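Local structure of nucleoporin NUP82 (Chaetomium thermophilum, 5CWW) at residues B[220-225]-B[250-255]; B[429-432]-B[436-439]. The protein probably serves as a structural component of the nuclear pore complex and as a docking site for transport factors, this chain being its N-terminal beta-propeller domain. All blocks are in the same frame, centred on the assembly; numbering follows the deposited sequence. Where two conformers were deposited one is given.

Contact 1: B[220-225]-B[250-255]; sequences DLKKLA and FDMEVA
This contact belongs to the link between two blades of the N-terminal beta-propeller. Met-252, just before the inner strand 254-258 of one blade, packs on helix 221-225, which follows the outer strand 217-220 of the blade before it. The methionine side chain does most of the touching. Its CG stands anti to the carbonyl carbon (chi1 -68°) and the chain bends only at its last torsion, which turns CE onto the first turn of the helix. There CE lies 3.9 Å from CB of Leu-221 and also approaches the Leu-221 carbonyl oxygen. The sulfur lies against Lys-222 and Ala-225, about one turn apart on the helix. SD is 4.1 Å from CG of Lys-222, whose side chain passes it at a slant, and 4.3 Å from CB of Ala-225. Leu-369 covers Met-252 and Ala-225, and basic side chains of another protein's chain pack on these two residues. Lys-222 and Lys-223 form a salt-bridge network with Asp-220, the N-cap. An alanine in place of Lys-222 would probably leave Asp-220 with Lys-223 as its remaining charge partner in the network and take away the CG contact on the Met-252 sulfur. Asp-220 OD1 is gripped from opposite faces of its plane, by Lys-222 NZ at 2.8 Å and by the Lys-222 backbone N at 3.1 Å.

Contact 2: B[429-432]-B[436-439]; sequences CLLS and QVKI
Leu-430 and Lys-438 pair as a hydrogen-bonded couple in an antiparallel beta hairpin. Leu-430 N donates to Lys-438 O at 2.9 Å, and Lys-438 N returns an equally long bond to Leu-430 O. Nearer the turn, Ser-432 N donates to Gln-436 O in an almost straight bond (173° at the hydrogen). CA-H groups add to the ladder, such as Val-437 CA, 3.3 Å from Leu-430 O. On the face that carries Leu-430 and Lys-438, the two side chains start out side by side, with CB of Leu-430 4.3 Å from CB of Lys-438.

The non-hydrogen-bonded pairs put apolar side chains on the other face. Cys-429 SG meets Ile-439 CD1 at 3.6 Å. Two successive bends in the isoleucine (chi1 -52°, chi2 -58°) fold CD1 back to the sulfur. With CG anti to the backbone N (chi1 -173°), Leu-431 reaches across with CD1, which lies 3.8 Å from CG2 of Val-437 and also near the Gln-436 carbonyl oxygen.

Polar ends are held from outside the hairpin: the Ser-432 hydroxyl is hydrogen-bonded to Glu-386 O, on helix 384-387, while Lys-438 NZ bonds to Asn-378 and forms a salt bridge with Glu-382. Both hairpin strands are interior to one blade, with strand 389-395 flanking 427-432 and strand 469-476 flanking 437-441. Strand 501-506 of another sheet covers the face of Cys-429, Leu-431, Val-437 and Ile-439 through Phe-502 and Val-504.

In the fold
The two contacts follow each other along the chain; one lies between blades, the other within a blade, of the same beta-propeller. Contact 1 joins blades: it packs the helix after strand 217-220 against the residue leading into strand 254-258. Contact 2 lies within the later mixed sheet that contains strands 427-432 and 437-441. Their centres are 20 Å apart, and their nearest atoms stay about 7 Å apart without touching. The centre of contact 1 is about 18 Å, and that of contact 2 about 15 Å, from the centre of the chain. Contact 1 is only partly buried, with another protein's chain alongside, whereas contact 2 is fully buried.

Contact 1: B[220-225]-B[250-255]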
loop_
_atom_site.group_PDB
_atom_site.type_symbol
_atom_site.label_atom_id
_atom_site.label_comp_id
_atom_site.label_asym_id
_atom_site.label_seq_id
_atom_site.Cartn_x
_atom_site.Cartn_y
_atom_site.Cartn_z
ATOM N N ASP B 220 -1.081 2.461 -13.111
ATOM C CA ASP B 220 -1.966 1.312 -12.989
ATOM C C ASP B 220 -1.118 0.054 -12.837
ATOM O O ASP B 220 -0.565 -0.455 -13.813
ATOM C CB ASP B 220 -2.883 1.204 -14.209
ATOM C CG ASP B 220 -3.993 0.182 -14.025
ATOM O OD1 ASP B 220 -3.905 -0.652 -13.096
ATOM O OD2 ASP B 220 -4.956 0.211 -14.820
ATOM N N LEU B 221 -1.017 -0.440 -11.607
ATOM C CA LEU B 221 -0.206 -1.620 -11.313
ATOM C C LEU B 221 -0.654 -2.852 -12.098
ATOM O O LEU B 221 0.150 -3.744 -12.369
ATOM C CB LEU B 221 -0.234 -1.921 -9.813
ATOM C CG LEU B 221 0.251 -0.788 -8.902
ATOM C CD1 LEU B 221 0.227 -1.221 -7.444
ATOM C CD2 LEU B 221 1.640 -0.316 -9.290
ATOM N N LYS B 222 -1.932 -2.899 -12.464
ATOM C CA LYS B 222 -2.471 -4.040 -13.198
ATOM C C LYS B 222 -1.916 -4.086 -14.623
ATOM O O LYS B 222 -1.719 -5.164 -15.181
ATOM C CB LYS B 222 -3.998 -3.988 -13.217
ATOM C CG LYS B 222 -4.623 -3.967 -11.826
ATOM C CD LYS B 222 -6.141 -4.081 -11.881
ATOM C CE LYS B 222 -6.770 -2.958 -12.704
ATOM N NZ LYS B 222 -6.362 -1.610 -12.208
ATOM N N LYS B 223 -1.670 -2.916 -15.206
ATOM C CA LYS B 223 -1.021 -2.838 -16.509
ATOM C C LYS B 223 0.462 -3.153 -16.358
ATOM O O LYS B 223 1.026 -3.939 -17.119
ATOM C CB LYS B 223 -1.197 -1.452 -17.138
ATOM C CG LYS B 223 -2.642 -1.015 -17.349
ATOM C CD LYS B 223 -2.704 0.269 -18.172
ATOM C CE LYS B 223 -4.131 0.771 -18.364
ATOM N NZ LYS B 223 -4.647 1.509 -17.174
ATOM N N LEU B 224 1.082 -2.532 -15.359
ATOM C CA LEU B 224 2.509 -2.683 -15.108
ATOM C C LEU B 224 2.916 -4.128 -14.823
ATOM O O LEU B 224 3.975 -4.577 -15.265
ATOM C CB LEU B 224 2.917 -1.792 -13.932
ATOM C CG LEU B 224 4.384 -1.814 -13.504
ATOM C CD1 LEU B 224 5.287 -1.352 -14.630
ATOM C CD2 LEU B 224 4.568 -0.942 -12.276
ATOM N N ALA B 225 2.067 -4.854 -14.103
ATOM C CA ALA B 225 2.382 -6.224 -13.698
ATOM C C ALA B 225 2.594 -7.133 -14.903
ATOM O O ALA B 225 3.400 -8.062 -14.853
ATOM C CB ALA B 225 1.274 -6.781 -12.811
ATOM N N PHE B 250 -9.765 -9.275 -7.655
ATOM C CA PHE B 250 -9.545 -9.771 -6.297
ATOM C C PHE B 250 -8.068 -10.037 -6.018
ATOM O O PHE B 250 -7.607 -9.858 -4.895
ATOM C CB PHE B 250 -10.356 -11.049 -6.044
ATOM C CG PHE B 250 -9.952 -12.216 -6.904
ATOM C CD1 PHE B 250 -8.852 -12.991 -6.575
ATOM C CD2 PHE B 250 -10.690 -12.556 -8.027
ATOM C CE1 PHE B 250 -8.482 -14.066 -7.359
ATOM C CE2 PHE B 250 -10.326 -13.632 -8.814
ATOM C CZ PHE B 250 -9.221 -14.388 -8.479
ATOM N N ASP B 251 -7.325 -10.453 -7.037
ATOM C CA ASP B 251 -5.940 -10.865 -6.832
ATOM C C ASP B 251 -5.013 -9.666 -6.671
ATOM O O ASP B 251 -3.934 -9.788 -6.088
ATOM C CB ASP B 251 -5.459 -11.743 -7.992
ATOM C CG ASP B 251 -4.620 -12.929 -7.526
ATOM O OD1 ASP B 251 -4.296 -13.017 -6.323
ATOM O OD2 ASP B 251 -4.272 -13.775 -8.377
ATOM N N MET B 252 -5.434 -8.511 -7.183
ATOM C CA MET B 252 -4.690 -7.271 -6.980
ATOM C C MET B 252 -5.571 -6.214 -6.320
ATOM O O MET B 252 -5.402 -5.017 -6.551
ATOM C CB MET B 252 -4.128 -6.753 -8.306
ATOM C CG MET B 252 -3.025 -7.636 -8.881
ATOM S SD MET B 252 -2.144 -6.899 -10.274
ATOM C CE MET B 252 -1.171 -5.651 -9.428
ATOM N N GLU B 253 -6.522 -6.665 -5.508
ATOM C CA GLU B 253 -7.274 -5.758 -4.651
ATOM C C GLU B 253 -6.363 -5.329 -3.506
ATOM O O GLU B 253 -5.953 -6.156 -2.695
ATOM C CB GLU B 253 -8.542 -6.423 -4.115
ATOM C CG GLU B 253 -9.423 -5.496 -3.289
ATOM C CD GLU B 253 -10.581 -6.219 -2.633
ATOM O OE1 GLU B 253 -11.742 -5.897 -2.956
ATOM O OE2 GLU B 253 -10.332 -7.106 -1.790
ATOM N N VAL B 254 -6.053 -4.039 -3.435
ATOM C CA VAL B 254 -5.110 -3.541 -2.438
ATOM C C VAL B 254 -5.754 -3.447 -1.063
ATOM O O VAL B 254 -6.860 -2.924 -0.921
ATOM C CB VAL B 254 -4.555 -2.155 -2.825
ATOM C CG1 VAL B 254 -3.535 -1.671 -1.793
ATOM C CG2 VAL B 254 -3.922 -2.205 -4.210
ATOM N N ALA B 255 -5.048 -3.963 -0.059
ATOM C CA ALA B 255 -5.472 -3.848 1.333
ATOM C C ALA B 255 -4.835 -2.622 1.976
ATOM O O ALA B 255 -5.496 -1.878 2.695
ATOM C CB ALA B 255 -5.103 -5.100 2.108
#

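Contact 2: B[429-432]-B[436-439]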
loop_
_atom_site.group_PDB
_atom_site.type_symbol
_atom_site.label_atom_id
_atom_site.label_comp_id
_atom_site.label_asym_id
_atom_site.label_seq_id
_atom_site.Cartn_x
_atom_site.Cartn_y
_atom_site.Cartn_z
ATOM N N CYS B 429 6.383 -6.370 7.918
ATOM C CA CYS B 429 5.402 -6.913 8.848
ATOM C C CYS B 429 4.033 -6.965 8.176
ATOM O O CYS B 429 3.595 -5.982 7.569
ATOM C CB CYS B 429 5.350 -6.070 10.124
ATOM S SG CYS B 429 6.971 -5.820 10.901
ATOM N N LEU B 430 3.371 -8.114 8.279
ATOM C CA LEU B 430 2.110 -8.356 7.584
ATOM C C LEU B 430 1.013 -8.737 8.571
ATOM O O LEU B 430 1.196 -9.630 9.395
ATOM C CB LEU B 430 2.277 -9.459 6.537
ATOM C CG LEU B 430 3.445 -9.300 5.560
ATOM C CD1 LEU B 430 3.594 -10.548 4.699
ATOM C CD2 LEU B 430 3.260 -8.068 4.689
ATOM N N LEU B 431 -0.128 -8.065 8.462
ATOM C CA LEU B 431 -1.257 -8.277 9.364
ATOM C C LEU B 431 -2.435 -8.905 8.622
ATOM O O LEU B 431 -2.956 -8.333 7.661
ATOM C CB LEU B 431 -1.666 -6.946 9.997
ATOM C CG LEU B 431 -2.722 -6.913 11.102
ATOM C CD1 LEU B 431 -2.420 -7.913 12.208
ATOM C CD2 LEU B 431 -2.780 -5.501 11.670
ATOM N N SER B 432 -2.840 -10.091 9.070
ATOM C CA SER B 432 -3.939 -10.825 8.450
ATOM C C SER B 432 -5.280 -10.456 9.076
ATOM O O SER B 432 -5.326 -9.895 10.170
ATOM C CB SER B 432 -3.713 -12.333 8.576
ATOM O OG SER B 432 -2.427 -12.702 8.107
ATOM N N GLN B 436 -3.387 -12.377 12.741
ATOM C CA GLN B 436 -2.072 -12.994 12.631
ATOM C C GLN B 436 -1.054 -11.970 12.148
ATOM O O GLN B 436 -1.323 -11.206 11.220
ATOM C CB GLN B 436 -2.110 -14.189 11.672
ATOM C CG GLN B 436 -0.755 -14.862 11.437
ATOM C CD GLN B 436 -0.722 -15.686 10.162
ATOM O OE1 GLN B 436 -0.480 -15.160 9.070
ATOM N NE2 GLN B 436 -0.962 -16.984 10.294
ATOM N N VAL B 437 0.109 -11.962 12.791
ATOM C CA VAL B 437 1.214 -11.100 12.392
ATOM C C VAL B 437 2.364 -11.949 11.873
ATOM O O VAL B 437 2.710 -12.972 12.464
ATOM C CB VAL B 437 1.715 -10.229 13.561
ATOM C CG1 VAL B 437 2.894 -9.363 13.125
ATOM C CG2 VAL B 437 0.586 -9.358 14.092
ATOM N N LYS B 438 2.949 -11.515 10.764
ATOM C CA LYS B 438 4.072 -12.212 10.161
ATOM C C LYS B 438 5.242 -11.251 10.002
ATOM O O LYS B 438 5.103 -10.187 9.400
ATOM C CB LYS B 438 3.667 -12.808 8.813
ATOM C CG LYS B 438 4.659 -13.814 8.257
ATOM C CD LYS B 438 4.135 -14.480 6.991
ATOM C CE LYS B 438 2.985 -15.435 7.288
ATOM N NZ LYS B 438 2.342 -15.935 6.046
ATOM N N ILE B 439 6.384 -11.626 10.567
ATOM C CA ILE B 439 7.590 -10.809 10.504
ATOM C C ILE B 439 8.550 -11.405 9.485
ATOM O O ILE B 439 9.071 -12.504 9.679
ATOM C CB ILE B 439 8.289 -10.709 11.877
ATOM C CG1 ILE B 439 7.295 -10.273 12.960
ATOM C CG2 ILE B 439 9.480 -9.755 11.805
ATOM C CD1 ILE B 439 6.623 -8.938 12.686
#